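Local coordinates for alpha-n-acetylglucosaminidase family protein (Clostridium perfringens, PDB 4A41), which binds galactose as a family 32 carbohydrate-binding module of an alpha-N-acetylglucosaminidase, and is thought to direct the enzyme to glycans, at residues N98-E103 with E146-F151; Y102-S107 with V140-L145; N84-L89 with K128-N133; L75-S80 with T135-V140. All coordinates share one frame; numbering follows the deposited sequence.

Followed from the N terminus, residues 75-80, 84-89, 98-103 and 102-107 each wait for a partner later in the chain. Interaction 3 closes first, when 128-133 returns beside 84-89. Its loop lies within that of interaction 4, which closes as 135-140 reaches 75-80. Residues 140-145 then complete interaction 2 and 146-151 complete interaction 1; these two start from one stretch, sharing Tyr102 and Glu103, and both cross interactions 3 and 4. Interaction 3 belongs to the four-stranded sheet and interaction 2 to the five-stranded one. Interaction 4 spans the corner where strand 128-137 passes into strand 139-144, while interaction 1 extends the strand pairing toward the galactose site.

Interaction 1: residues N98-E103 with E146-F151; sequences NITKYE and EGVGGF. With GAL (beta-D-galactopyranose), chain C.
Lys101 and Glu146 start out close together, CB of Lys101 lying 3.8 Å from CB of Glu146, and their chains then slant across one another. Lys101 runs fully extended, and its ammonium group stops short of the carboxylate. One water completes the connection, accepting from Lys101 NZ and donating to Glu146 OE2. A second water donates to Glu146 OE1 and lies 2.7 Å from Thr100 OG1, so both carboxylate oxygens are reached across the contact through solvent. Beneath these side chains the backbone forms a classic beta bulge. Thr100 N, at 2.9 Å, and Lys101 N, at 3.3 Å, both donate to Glu146 O, approaching from the same face of its carbonyl plane. Farther along, Val148 N donates to Asn98 O, and Val148 CG2 lies 3.9 Å from Asn98 CB; the Asn98 amide itself points elsewhere, ND2 bonding to Asp123 O. After the glycine turn, Phe151 leads away from Asn98-Glu103 to the sugar, where its CZ is 3.7 Å from galactose C6 and galactose O4 sits over a ring face. His60 meets the same ring. The bulged pair thus continues strands 102-107 and 139-144 beyond their corners, with Ile99 packed on Leu142 and Ala144 of strand 139-144.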
loop_
_atom_site.group_PDB
_atom_site.type_symbol
_atom_site.label_atom_id
_atom_site.label_comp_id
_atom_site.label_asym_id
_atom_site.label_seq_id
_atom_site.Cartn_x
_atom_site.Cartn_y
_atom_site.Cartn_z
ATOM N N ASN A 98 10.962 1.761 -1.286
ATOM C CA ASN A 98 10.668 0.359 -1.597
ATOM C C ASN A 98 10.553 -0.383 -0.275
ATOM O O ASN A 98 11.484 -0.369 0.569
ATOM C CB ASN A 98 11.753 -0.273 -2.487
ATOM C CG ASN A 98 11.611 0.135 -3.936
ATOM O OD1 ASN A 98 10.822 1.018 -4.278
ATOM N ND2 ASN A 98 12.401 -0.491 -4.807
ATOM N N ILE A 99 9.378 -0.985 -0.069
ATOM C CA ILE A 99 9.065 -1.537 1.238
ATOM C C ILE A 99 9.742 -2.900 1.390
ATOM O O ILE A 99 9.580 -3.768 0.530
ATOM C CB ILE A 99 7.531 -1.633 1.438
ATOM C CG1 ILE A 99 6.914 -0.248 1.423
ATOM C CG2 ILE A 99 7.203 -2.409 2.739
ATOM C CD1 ILE A 99 5.373 -0.233 1.288
ATOM N N THR A 100 10.484 -3.078 2.478
ATOM C CA THR A 100 11.255 -4.323 2.637
ATOM C C THR A 100 10.834 -5.143 3.846
ATOM O O THR A 100 11.216 -6.306 3.965
ATOM C CB THR A 100 12.754 -4.039 2.709
ATOM O OG1 THR A 100 12.975 -3.090 3.749
ATOM C CG2 THR A 100 13.255 -3.479 1.348
ATOM N N LYS A 101 10.051 -4.546 4.741
ATOM C CA LYS A 101 9.451 -5.323 5.827
ATOM C C LYS A 101 8.029 -4.788 6.013
ATOM O O LYS A 101 7.815 -3.586 6.181
ATOM C CB LYS A 101 10.259 -5.176 7.124
ATOM C CG LYS A 101 9.787 -6.137 8.219
ATOM C CD LYS A 101 10.564 -5.943 9.520
ATOM C CE LYS A 101 10.293 -7.153 10.408
ATOM N NZ LYS A 101 11.045 -7.187 11.700
ATOM N N TYR A 102 7.051 -5.694 5.962
ATOM C CA TYR A 102 5.638 -5.278 5.865
ATOM C C TYR A 102 4.751 -6.114 6.777
ATOM O O TYR A 102 5.126 -7.226 7.206
ATOM C CB TYR A 102 5.115 -5.450 4.418
ATOM C CG TYR A 102 5.064 -6.909 4.035
ATOM C CD1 TYR A 102 3.945 -7.722 4.327
ATOM C CD2 TYR A 102 6.165 -7.502 3.437
ATOM C CE1 TYR A 102 3.970 -9.103 4.002
ATOM C CE2 TYR A 102 6.181 -8.848 3.111
ATOM C CZ TYR A 102 5.100 -9.639 3.388
ATOM O OH TYR A 102 5.185 -10.983 3.027
ATOM N N GLU A 103 3.563 -5.566 7.042
ATOM C CA GLU A 103 2.402 -6.345 7.504
ATOM C C GLU A 103 1.242 -5.954 6.607
ATOM O O GLU A 103 1.170 -4.795 6.133
ATOM C CB GLU A 103 2.077 -6.039 8.962
ATOM C CG GLU A 103 3.250 -6.312 9.861
ATOM C CD GLU A 103 2.919 -6.251 11.336
ATOM O OE1 GLU A 103 1.774 -5.905 11.736
ATOM O OE2 GLU A 103 3.851 -6.527 12.117
ATOM N N GLU A 146 9.633 -1.232 7.457
ATOM C CA GLU A 146 10.951 -0.789 6.958
ATOM C C GLU A 146 10.871 -0.553 5.471
ATOM O O GLU A 146 10.137 -1.273 4.775
ATOM C CB GLU A 146 12.045 -1.821 7.259
ATOM C CG GLU A 146 12.165 -2.107 8.759
ATOM C CD GLU A 146 13.261 -3.081 9.146
ATOM O OE1 GLU A 146 13.985 -3.616 8.280
ATOM O OE2 GLU A 146 13.412 -3.294 10.372
ATOM N N GLY A 147 11.620 0.440 4.988
ATOM C CA GLY A 147 11.697 0.690 3.558
ATOM C C GLY A 147 12.980 1.391 3.213
ATOM O O GLY A 147 13.644 1.946 4.102
ATOM N N VAL A 148 13.301 1.389 1.927
ATOM C CA VAL A 148 14.613 1.932 1.497
ATOM C C VAL A 148 14.706 3.412 1.888
ATOM O O VAL A 148 13.820 4.213 1.600
ATOM C CB VAL A 148 14.837 1.728 0.001
ATOM C CG1 VAL A 148 16.079 2.510 -0.451
ATOM C CG2 VAL A 148 15.006 0.237 -0.344
ATOM N N GLY A 149 15.798 3.789 2.574
ATOM C CA GLY A 149 15.977 5.167 3.014
ATOM C C GLY A 149 15.189 5.538 4.255
ATOM O O GLY A 149 15.262 6.668 4.727
ATOM N N GLY A 150 14.406 4.587 4.763
ATOM C CA GLY A 150 13.495 4.882 5.870
ATOM C C GLY A 150 12.207 5.580 5.452
ATOM O O GLY A 150 11.486 6.090 6.299
ATOM N N PHE A 151 11.940 5.596 4.145
ATOM C CA PHE A 151 10.689 6.084 3.573
ATOM C C PHE A 151 9.845 4.851 3.212
ATOM O O PHE A 151 10.337 3.740 3.211
ATOM C CB PHE A 151 10.984 6.839 2.277
ATOM C CG PHE A 151 12.089 7.866 2.399
ATOM C CD1 PHE A 151 11.865 9.072 3.029
ATOM C CD2 PHE A 151 13.345 7.629 1.818
ATOM C CE1 PHE A 151 12.902 10.033 3.135
ATOM C CE2 PHE A 151 14.381 8.583 1.918
ATOM C CZ PHE A 151 14.153 9.771 2.570
HETATM C C1 GAL C . 14.284 11.810 -3.829
HETATM C C2 GAL C . 13.286 10.867 -4.474
HETATM C C3 GAL C . 11.916 11.131 -3.837
HETATM C C4 GAL C . 12.020 11.012 -2.322
HETATM C C5 GAL C . 13.109 11.960 -1.808
HETATM C C6 GAL C . 13.265 11.881 -0.291
HETATM O O1 GAL C . 15.547 11.507 -4.353
HETATM O O2 GAL C . 13.251 11.034 -5.890
HETATM O O3 GAL C . 10.991 10.215 -4.408
HETATM O O4 GAL C . 12.345 9.650 -1.975
HETATM O O5 GAL C . 14.314 11.564 -2.434
HETATM O O6 GAL C . 14.175 12.868 0.194
HETATM O O HOH W 1 14.020 -4.421 5.847
HETATM O O HOH W 2 13.509 -5.850 11.299
#

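Interaction 2: residues Y102-S107 with V140-L145; sequences YELHVS and VKLVAL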
loop_
_atom_site.group_PDB
_atom_site.type_symbol
_atom_site.label_atom_id
_atom_site.label_comp_id
_atom_site.label_asym_id
_atom_site.label_seq_id
_atom_site.Cartn_x
_atom_site.Cartn_y
_atom_site.Cartn_z
ATOM N N TYR A 102 7.051 -5.694 5.962
ATOM C CA TYR A 102 5.638 -5.278 5.865
ATOM C C TYR A 102 4.751 -6.114 6.777
ATOM O O TYR A 102 5.126 -7.226 7.206
ATOM C CB TYR A 102 5.115 -5.450 4.418
ATOM C CG TYR A 102 5.064 -6.909 4.035
ATOM C CD1 TYR A 102 3.945 -7.722 4.327
ATOM C CD2 TYR A 102 6.165 -7.502 3.437
ATOM C CE1 TYR A 102 3.970 -9.103 4.002
ATOM C CE2 TYR A 102 6.181 -8.848 3.111
ATOM C CZ TYR A 102 5.100 -9.639 3.388
ATOM O OH TYR A 102 5.185 -10.983 3.027
ATOM N N GLU A 103 3.563 -5.566 7.042
ATOM C CA GLU A 103 2.402 -6.345 7.504
ATOM C C GLU A 103 1.242 -5.954 6.607
ATOM O O GLU A 103 1.170 -4.795 6.133
ATOM C CB GLU A 103 2.077 -6.039 8.962
ATOM C CG GLU A 103 3.250 -6.312 9.861
ATOM C CD GLU A 103 2.919 -6.251 11.336
ATOM O OE1 GLU A 103 1.774 -5.905 11.736
ATOM O OE2 GLU A 103 3.851 -6.527 12.117
ATOM N N LEU A 104 0.333 -6.893 6.387
ATOM C CA LEU A 104 -0.943 -6.612 5.728
ATOM C C LEU A 104 -2.043 -6.871 6.740
ATOM O O LEU A 104 -2.072 -7.943 7.365
ATOM C CB LEU A 104 -1.105 -7.485 4.486
ATOM C CG LEU A 104 -2.247 -7.007 3.589
ATOM C CD1 LEU A 104 -1.894 -5.753 2.775
ATOM C CD2 LEU A 104 -2.680 -8.120 2.665
ATOM N N HIS A 105 -2.899 -5.882 6.930
ATOM C CA HIS A 105 -4.035 -5.972 7.866
ATOM C C HIS A 105 -5.346 -5.751 7.120
ATOM O O HIS A 105 -5.369 -5.111 6.070
ATOM C CB HIS A 105 -3.968 -4.902 8.987
ATOM C CG HIS A 105 -2.704 -4.908 9.809
ATOM N ND1 HIS A 105 -2.481 -3.978 10.805
ATOM C CD2 HIS A 105 -1.607 -5.709 9.794
ATOM C CE1 HIS A 105 -1.295 -4.196 11.356
ATOM N NE2 HIS A 105 -0.742 -5.239 10.761
ATOM N N VAL A 106 -6.455 -6.251 7.684
ATOM C CA VAL A 106 -7.777 -5.993 7.113
ATOM C C VAL A 106 -8.733 -5.497 8.204
ATOM O O VAL A 106 -8.489 -5.698 9.410
ATOM C CB VAL A 106 -8.395 -7.246 6.418
ATOM C CG1 VAL A 106 -7.518 -7.734 5.295
ATOM C CG2 VAL A 106 -8.597 -8.339 7.430
ATOM N N SER A 107 -9.808 -4.839 7.791
ATOM C CA SER A 107 -10.850 -4.386 8.718
ATOM C C SER A 107 -12.180 -4.580 8.032
ATOM O O SER A 107 -12.253 -4.565 6.801
ATOM C CB SER A 107 -10.682 -2.900 9.067
ATOM O OG SER A 107 -11.713 -2.449 9.958
ATOM N N VAL A 140 -8.248 -2.659 3.478
ATOM C CA VAL A 140 -6.957 -3.328 3.530
ATOM C C VAL A 140 -5.869 -2.305 3.808
ATOM O O VAL A 140 -5.822 -1.271 3.154
ATOM C CB VAL A 140 -6.652 -4.057 2.187
ATOM C CG1 VAL A 140 -5.265 -4.711 2.199
ATOM C CG2 VAL A 140 -7.725 -5.086 1.898
ATOM N N LYS A 141 -5.012 -2.612 4.779
ATOM C CA LYS A 141 -3.979 -1.683 5.220
ATOM C C LYS A 141 -2.626 -2.345 4.997
ATOM O O LYS A 141 -2.319 -3.438 5.513
ATOM C CB LYS A 141 -4.157 -1.293 6.696
ATOM C CG LYS A 141 -3.001 -0.419 7.225
ATOM C CD LYS A 141 -3.047 -0.190 8.745
ATOM C CE LYS A 141 -4.327 0.478 9.204
ATOM N NZ LYS A 141 -4.168 0.791 10.678
ATOM N N LEU A 142 -1.794 -1.677 4.222
ATOM C CA LEU A 142 -0.401 -2.093 4.061
ATOM C C LEU A 142 0.497 -1.280 5.004
ATOM O O LEU A 142 0.561 -0.045 4.897
ATOM C CB LEU A 142 0.091 -1.924 2.614
ATOM C CG LEU A 142 1.569 -2.278 2.380
ATOM C CD1 LEU A 142 1.873 -3.740 2.645
ATOM C CD2 LEU A 142 1.938 -1.882 0.934
ATOM N N VAL A 143 1.117 -1.982 5.953
ATOM C CA VAL A 143 1.997 -1.359 6.959
ATOM C C VAL A 143 3.449 -1.551 6.508
ATOM O O VAL A 143 3.949 -2.666 6.336
ATOM C CB VAL A 143 1.804 -1.976 8.366
ATOM C CG1 VAL A 143 2.703 -1.273 9.371
ATOM C CG2 VAL A 143 0.346 -1.944 8.811
ATOM N N ALA A 144 4.122 -0.425 6.289
ATOM C CA ALA A 144 5.577 -0.411 6.020
ATOM C C ALA A 144 6.366 -0.278 7.319
ATOM O O ALA A 144 6.392 0.790 7.922
ATOM C CB ALA A 144 5.921 0.757 5.087
ATOM N N LEU A 145 6.962 -1.392 7.746
ATOM C CA LEU A 145 7.777 -1.399 8.966
ATOM C C LEU A 145 9.152 -0.864 8.642
ATOM O O LEU A 145 9.767 -0.156 9.458
ATOM C CB LEU A 145 7.893 -2.822 9.530
ATOM C CG LEU A 145 6.574 -3.446 10.029
ATOM C CD1 LEU A 145 6.790 -4.854 10.540
ATOM C CD2 LEU A 145 5.899 -2.571 11.067
HETATM O O HOH W 3 -3.363 -1.669 12.010
#
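Leu104 and Val140 form the tight part of this strand pair: Leu104 CD1 approaches Val140 CG1 to 3.6 Å as the two side chains slant past each other. With CG anti to the backbone N (chi1 -167°), Leu104 swings its CD1 across toward the opposite strand. On the same face Leu142 CD1 packs against Tyr102 CB, and Val106 CG1 rests near Val140 CG2. This face is buried, covered by Phe86, Leu130 and Phe132 of the other sheet, while the Tyr102 ring stacks with Trp121.

The face bearing Glu103, His105, Lys141 and Val143 is looser and partly solvent-accessible. Val143 CG2 sits over the imidazole in a CH-pi contact, 3.9 Å from the centroid of the His105 ring. The ring is gripped at its edge as well: His105 NE2 donates to the anti lone pair of Glu103 OE1 at 2.8 Å, exactly in the ring plane, and a water 2.7 Å from His105 ND1 accepts from Lys141 NZ. These in-plane contacts would restrain ring rotation. Leu145 crosses Glu103 at a slant, its CD1 3.7 Å from Glu103 OE2. Between the two faces, Glu103 with Val143 and His105 with Lys141 form doubly hydrogen-bonded antiparallel pairs; His105 N to Lys141 O is nearly straight (173°). A buried apolar face turned to the second sheet and a more polar outer face fit a strand pair of a beta-sandwich, here the F5/8 type C fold of family 32 carbohydrate-binding modules.

Interaction 3: residues N84-L89 with K128-N133; sequences NKFTYL and KTLKFN
Phe132 N donates to Asn84 O at 3.1 Å, from well above the carbonyl plane, while the Phe132 ring lies over the same backbone: its CE1 is 3.4 Å from Asn84 C. The torsion that places CG between the backbone N and the carbonyl carbon (chi1 37°) folds the ring across onto the neighbouring strand. Further on, Phe86 and Leu130 satisfy each other in both directions, Leu130 N reaching Phe86 O at 2.8 Å almost along the C=O axis. Tyr88 and Lys128 repeat this exchange. Strand 128-137 is an outermost strand of the four-stranded sheet in the beta-sandwich, and strand 80-89 uses its other edge to bond with strand 153-160, including Lys85 with Phe160 and Thr87 with Asn158. Leu130 O accepts from Phe86 N and also receives a CA-H contact from Lys85, whose CA lies 3.2 Å away. The Tyr88 hydroxyl and the Lys128 amine find their partners outside the two segments: Tyr88 OH bonds to Ser153 O and to Ile99 N, and Lys128 NZ to Ser126 O. Lys128 CG meanwhile touches the edge of the Tyr88 ring, 3.8 Å from CD2. On the opposite face Lys85 and Lys131 run side by side, their ammonium groups apart, and Lys85 makes a cation-pi contact with Phe160.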
loop_
_atom_site.group_PDB
_atom_site.type_symbol
_atom_site.label_atom_id
_atom_site.label_comp_id
_atom_site.label_asym_id
_atom_site.label_seq_id
_atom_site.Cartn_x
_atom_site.Cartn_y
_atom_site.Cartn_z
ATOM N N ASN A 84 -8.332 -12.573 -1.369
ATOM C CA ASN A 84 -7.338 -13.636 -1.217
ATOM C C ASN A 84 -5.977 -13.322 -1.778
ATOM O O ASN A 84 -5.106 -14.165 -1.724
ATOM C CB ASN A 84 -7.875 -14.920 -1.844
ATOM C CG ASN A 84 -8.348 -14.693 -3.223
ATOM O OD1 ASN A 84 -7.587 -14.246 -4.089
ATOM N ND2 ASN A 84 -9.662 -14.888 -3.434
ATOM N N LYS A 85 -5.804 -12.132 -2.361
ATOM C CA LYS A 85 -4.492 -11.774 -2.907
ATOM C C LYS A 85 -4.321 -10.252 -2.869
ATOM O O LYS A 85 -5.304 -9.505 -2.906
ATOM C CB LYS A 85 -4.353 -12.340 -4.334
ATOM C CG LYS A 85 -3.012 -12.040 -5.027
ATOM C CD LYS A 85 -2.883 -12.851 -6.318
ATOM C CE LYS A 85 -3.599 -12.232 -7.490
ATOM N NZ LYS A 85 -3.184 -12.838 -8.819
ATOM N N PHE A 86 -3.070 -9.823 -2.781
ATOM C CA PHE A 86 -2.723 -8.412 -2.731
ATOM C C PHE A 86 -1.424 -8.219 -3.474
ATOM O O PHE A 86 -0.499 -9.007 -3.283
ATOM C CB PHE A 86 -2.565 -7.973 -1.265
ATOM C CG PHE A 86 -2.169 -6.517 -1.101
ATOM C CD1 PHE A 86 -3.145 -5.522 -0.989
ATOM C CD2 PHE A 86 -0.816 -6.156 -0.985
ATOM C CE1 PHE A 86 -2.798 -4.205 -0.800
ATOM C CE2 PHE A 86 -0.449 -4.814 -0.807
ATOM C CZ PHE A 86 -1.432 -3.841 -0.723
ATOM N N THR A 87 -1.329 -7.200 -4.330
ATOM C CA THR A 87 -0.048 -6.971 -5.001
ATOM C C THR A 87 0.450 -5.569 -4.720
ATOM O O THR A 87 -0.349 -4.621 -4.626
ATOM C CB THR A 87 -0.116 -7.217 -6.531
ATOM O OG1 THR A 87 -1.050 -6.302 -7.145
ATOM C CG2 THR A 87 -0.520 -8.698 -6.826
ATOM N N TYR A 88 1.774 -5.477 -4.542
ATOM C CA TYR A 88 2.465 -4.226 -4.299
ATOM C C TYR A 88 3.442 -4.020 -5.442
ATOM O O TYR A 88 4.364 -4.831 -5.608
ATOM C CB TYR A 88 3.209 -4.319 -2.950
ATOM C CG TYR A 88 4.303 -3.298 -2.735
ATOM C CD1 TYR A 88 4.006 -1.946 -2.602
ATOM C CD2 TYR A 88 5.634 -3.697 -2.683
ATOM C CE1 TYR A 88 5.027 -1.001 -2.392
ATOM C CE2 TYR A 88 6.665 -2.745 -2.495
ATOM C CZ TYR A 88 6.341 -1.407 -2.359
ATOM O OH TYR A 88 7.316 -0.448 -2.151
ATOM N N LEU A 89 3.233 -2.953 -6.223
ATOM C CA LEU A 89 4.167 -2.569 -7.284
ATOM C C LEU A 89 4.979 -1.375 -6.808
ATOM O O LEU A 89 4.426 -0.291 -6.554
ATOM C CB LEU A 89 3.435 -2.236 -8.595
ATOM C CG LEU A 89 4.358 -1.830 -9.757
ATOM C CD1 LEU A 89 5.160 -3.058 -10.227
ATOM C CD2 LEU A 89 3.542 -1.235 -10.909
ATOM N N LYS A 128 5.465 -7.417 -5.975
ATOM C CA LYS A 128 5.442 -8.286 -4.804
ATOM C C LYS A 128 4.003 -8.748 -4.605
ATOM O O LYS A 128 3.068 -7.930 -4.489
ATOM C CB LYS A 128 5.950 -7.575 -3.533
ATOM C CG LYS A 128 7.349 -6.917 -3.618
ATOM C CD LYS A 128 8.409 -7.897 -4.201
ATOM C CE LYS A 128 9.843 -7.328 -4.033
ATOM N NZ LYS A 128 10.004 -5.967 -4.703
ATOM N N THR A 129 3.818 -10.069 -4.535
ATOM C CA THR A 129 2.476 -10.633 -4.423
ATOM C C THR A 129 2.285 -11.380 -3.112
ATOM O O THR A 129 3.138 -12.201 -2.708
ATOM C CB THR A 129 2.224 -11.602 -5.606
ATOM O OG1 THR A 129 2.342 -10.878 -6.833
ATOM C CG2 THR A 129 0.855 -12.261 -5.525
ATOM N N LEU A 130 1.161 -11.097 -2.469
ATOM C CA LEU A 130 0.735 -11.831 -1.257
ATOM C C LEU A 130 -0.495 -12.627 -1.582
ATOM O O LEU A 130 -1.425 -12.132 -2.207
ATOM C CB LEU A 130 0.441 -10.883 -0.093
ATOM C CG LEU A 130 1.581 -9.928 0.300
ATOM C CD1 LEU A 130 1.105 -8.903 1.301
ATOM C CD2 LEU A 130 2.771 -10.718 0.837
ATOM N N LYS A 131 -0.494 -13.893 -1.161
ATOM C CA LYS A 131 -1.674 -14.763 -1.316
ATOM C C LYS A 131 -1.979 -15.316 0.045
ATOM O O LYS A 131 -1.077 -15.769 0.752
ATOM C CB LYS A 131 -1.377 -15.911 -2.271
ATOM C CG LYS A 131 -1.110 -15.415 -3.668
ATOM C CD LYS A 131 -0.523 -16.520 -4.510
ATOM C CE LYS A 131 -0.520 -16.084 -5.964
ATOM N NZ LYS A 131 -0.210 -17.242 -6.863
ATOM N N PHE A 132 -3.239 -15.269 0.444
ATOM C CA PHE A 132 -3.567 -15.620 1.829
ATOM C C PHE A 132 -4.952 -16.251 1.910
ATOM O O PHE A 132 -5.728 -16.153 0.974
ATOM C CB PHE A 132 -3.501 -14.363 2.730
ATOM C CG PHE A 132 -4.010 -13.118 2.049
ATOM C CD1 PHE A 132 -5.383 -12.866 1.943
ATOM C CD2 PHE A 132 -3.107 -12.221 1.478
ATOM C CE1 PHE A 132 -5.851 -11.727 1.278
ATOM C CE2 PHE A 132 -3.562 -11.080 0.806
ATOM C CZ PHE A 132 -4.917 -10.818 0.711
ATOM N N ASN A 133 -5.234 -16.894 3.048
ATOM C CA ASN A 133 -6.573 -17.415 3.371
ATOM C C ASN A 133 -7.662 -16.410 3.009
ATOM O O ASN A 133 -7.591 -15.239 3.405
ATOM C CB ASN A 133 -6.671 -17.628 4.883
ATOM C CG ASN A 133 -5.758 -18.733 5.386
ATOM O OD1 ASN A 133 -5.327 -19.614 4.617
ATOM N ND2 ASN A 133 -5.484 -18.712 6.685
#

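Interaction 4: residues L75-S80 with T135-V140; sequences LELGGS and TKATHV
Leu75 exchanges two backbone bonds with Val140, its N donating to Val140 O at 2.7 Å and its O accepting from Val140 N. On the next residue, Glu76, the side chain crosses the His139 ring: CG comes within 3.4 Å of His139 NE2, and Glu76 CA makes an off-centre CH-pi contact with the ring. A bend at chi2 (-95°) turns the carboxylate back toward its own backbone, where OE2 accepts from Gly78 N, met from above the carboxylate plane. His139 ND1 shares a hydrogen bond with Thr138 OG1 at 2.8 Å in the ring plane, and that hydroxyl also bonds to Ser107 O. Leu77 N then donates to Thr138 O (174°), while Leu77 CD1 reaches inward to Val140 CG2 at 4.1 Å. The chain turns its corner at Gly78 and Gly79, where Gly79 O receives the CA-H of Thr138. Ser80 follows with CB 3.6 Å from Thr138 CG2 and OG against the aliphatic chain of Lys136, whose NZ bonds only weakly to Ser80 O. Both segments turn here, strand 71-77 passing on to 80-89 of the four-stranded sheet and 128-137 to 139-144 of the five-stranded one, with Thr138 and His139 facing Ser107 in a classic beta bulge. Regular backbone bonding thus secures the strand end, whereas at the corner the Glu76-Gly78 bond, a water donating to Glu76 OE2 and Thr138 O, and weaker CA-H contacts take its place.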
loop_
_atom_site.group_PDB
_atom_site.type_symbol
_atom_site.label_atom_id
_atom_site.label_comp_id
_atom_site.label_asym_id
_atom_site.label_seq_id
_atom_site.Cartn_x
_atom_site.Cartn_y
_atom_site.Cartn_z
ATOM N N LEU A 75 -6.628 1.056 1.952
ATOM C CA LEU A 75 -7.578 1.105 0.858
ATOM C C LEU A 75 -8.947 0.705 1.377
ATOM O O LEU A 75 -9.132 -0.438 1.834
ATOM C CB LEU A 75 -7.118 0.149 -0.250
ATOM C CG LEU A 75 -5.685 0.337 -0.749
ATOM C CD1 LEU A 75 -5.456 -0.660 -1.890
ATOM C CD2 LEU A 75 -5.380 1.789 -1.161
ATOM N N GLU A 76 -9.894 1.636 1.302
ATOM C CA GLU A 76 -11.305 1.298 1.534
ATOM C C GLU A 76 -11.811 0.766 0.193
ATOM O O GLU A 76 -11.739 1.466 -0.827
ATOM C CB GLU A 76 -12.072 2.523 1.985
ATOM C CG GLU A 76 -13.547 2.266 2.331
ATOM C CD GLU A 76 -14.437 2.555 1.156
ATOM O OE1 GLU A 76 -14.422 3.711 0.652
ATOM O OE2 GLU A 76 -15.189 1.644 0.735
ATOM N N LEU A 77 -12.315 -0.465 0.206
ATOM C CA LEU A 77 -12.492 -1.249 -1.056
ATOM C C LEU A 77 -13.704 -0.899 -1.927
ATOM O O LEU A 77 -13.744 -1.278 -3.091
ATOM C CB LEU A 77 -12.530 -2.760 -0.742
ATOM C CG LEU A 77 -11.272 -3.352 -0.076
ATOM C CD1 LEU A 77 -11.457 -4.821 0.114
ATOM C CD2 LEU A 77 -10.034 -3.110 -0.928
ATOM N N GLY A 78 -14.694 -0.246 -1.322
ATOM C CA GLY A 78 -15.949 0.034 -2.005
ATOM C C GLY A 78 -16.975 -1.057 -1.814
ATOM O O GLY A 78 -17.976 -1.100 -2.540
ATOM N N GLY A 79 -16.743 -1.930 -0.848
ATOM C CA GLY A 79 -17.660 -3.003 -0.482
ATOM C C GLY A 79 -16.963 -3.944 0.484
ATOM O O GLY A 79 -15.788 -3.718 0.880
ATOM N N SER A 80 -17.698 -4.959 0.921
ATOM C CA SER A 80 -17.162 -5.983 1.804
ATOM C C SER A 80 -16.907 -7.218 0.957
ATOM O O SER A 80 -17.845 -7.875 0.485
ATOM C CB SER A 80 -18.159 -6.269 2.916
ATOM O OG SER A 80 -17.658 -7.317 3.718
ATOM N N THR A 135 -10.550 -14.005 3.226
ATOM C CA THR A 135 -11.065 -13.329 4.414
ATOM C C THR A 135 -11.905 -12.133 3.998
ATOM O O THR A 135 -11.662 -11.554 2.945
ATOM C CB THR A 135 -9.890 -12.955 5.369
ATOM O OG1 THR A 135 -10.356 -12.805 6.716
ATOM C CG2 THR A 135 -9.152 -11.699 4.903
ATOM N N LYS A 136 -12.891 -11.791 4.831
ATOM C CA LYS A 136 -13.832 -10.725 4.520
ATOM C C LYS A 136 -13.259 -9.365 4.932
ATOM O O LYS A 136 -12.794 -9.208 6.063
ATOM C CB LYS A 136 -15.171 -10.979 5.235
ATOM C CG LYS A 136 -16.321 -10.235 4.629
ATOM C CD LYS A 136 -17.668 -10.935 4.812
ATOM C CE LYS A 136 -18.599 -10.533 3.666
ATOM N NZ LYS A 136 -17.985 -10.772 2.305
ATOM N N ALA A 137 -13.286 -8.389 4.033
ATOM C CA ALA A 137 -12.700 -7.075 4.345
ATOM C C ALA A 137 -13.447 -5.968 3.637
ATOM O O ALA A 137 -13.793 -6.120 2.463
ATOM C CB ALA A 137 -11.209 -7.033 3.913
ATOM N N THR A 138 -13.638 -4.847 4.333
ATOM C CA THR A 138 -14.013 -3.583 3.688
ATOM C C THR A 138 -12.824 -2.661 3.472
ATOM O O THR A 138 -12.904 -1.706 2.683
ATOM C CB THR A 138 -15.052 -2.792 4.516
ATOM O OG1 THR A 138 -14.595 -2.608 5.869
ATOM C CG2 THR A 138 -16.385 -3.564 4.543
ATOM N N HIS A 139 -11.717 -2.957 4.159
ATOM C CA HIS A 139 -10.506 -2.119 4.127
ATOM C C HIS A 139 -9.308 -3.034 4.195
ATOM O O HIS A 139 -9.322 -4.042 4.917
ATOM C CB HIS A 139 -10.397 -1.197 5.356
ATOM C CG HIS A 139 -11.488 -0.180 5.477
ATOM N ND1 HIS A 139 -12.793 -0.510 5.773
ATOM C CD2 HIS A 139 -11.456 1.172 5.376
ATOM C CE1 HIS A 139 -13.524 0.589 5.819
ATOM N NE2 HIS A 139 -12.738 1.624 5.570
ATOM N N VAL A 140 -8.248 -2.659 3.478
ATOM C CA VAL A 140 -6.957 -3.328 3.530
ATOM C C VAL A 140 -5.869 -2.305 3.808
ATOM O O VAL A 140 -5.822 -1.271 3.154
ATOM C CB VAL A 140 -6.652 -4.057 2.187
ATOM C CG1 VAL A 140 -5.265 -4.711 2.199
ATOM C CG2 VAL A 140 -7.725 -5.086 1.898
HETATM O O HOH W 4 -15.437 -0.634 1.721
#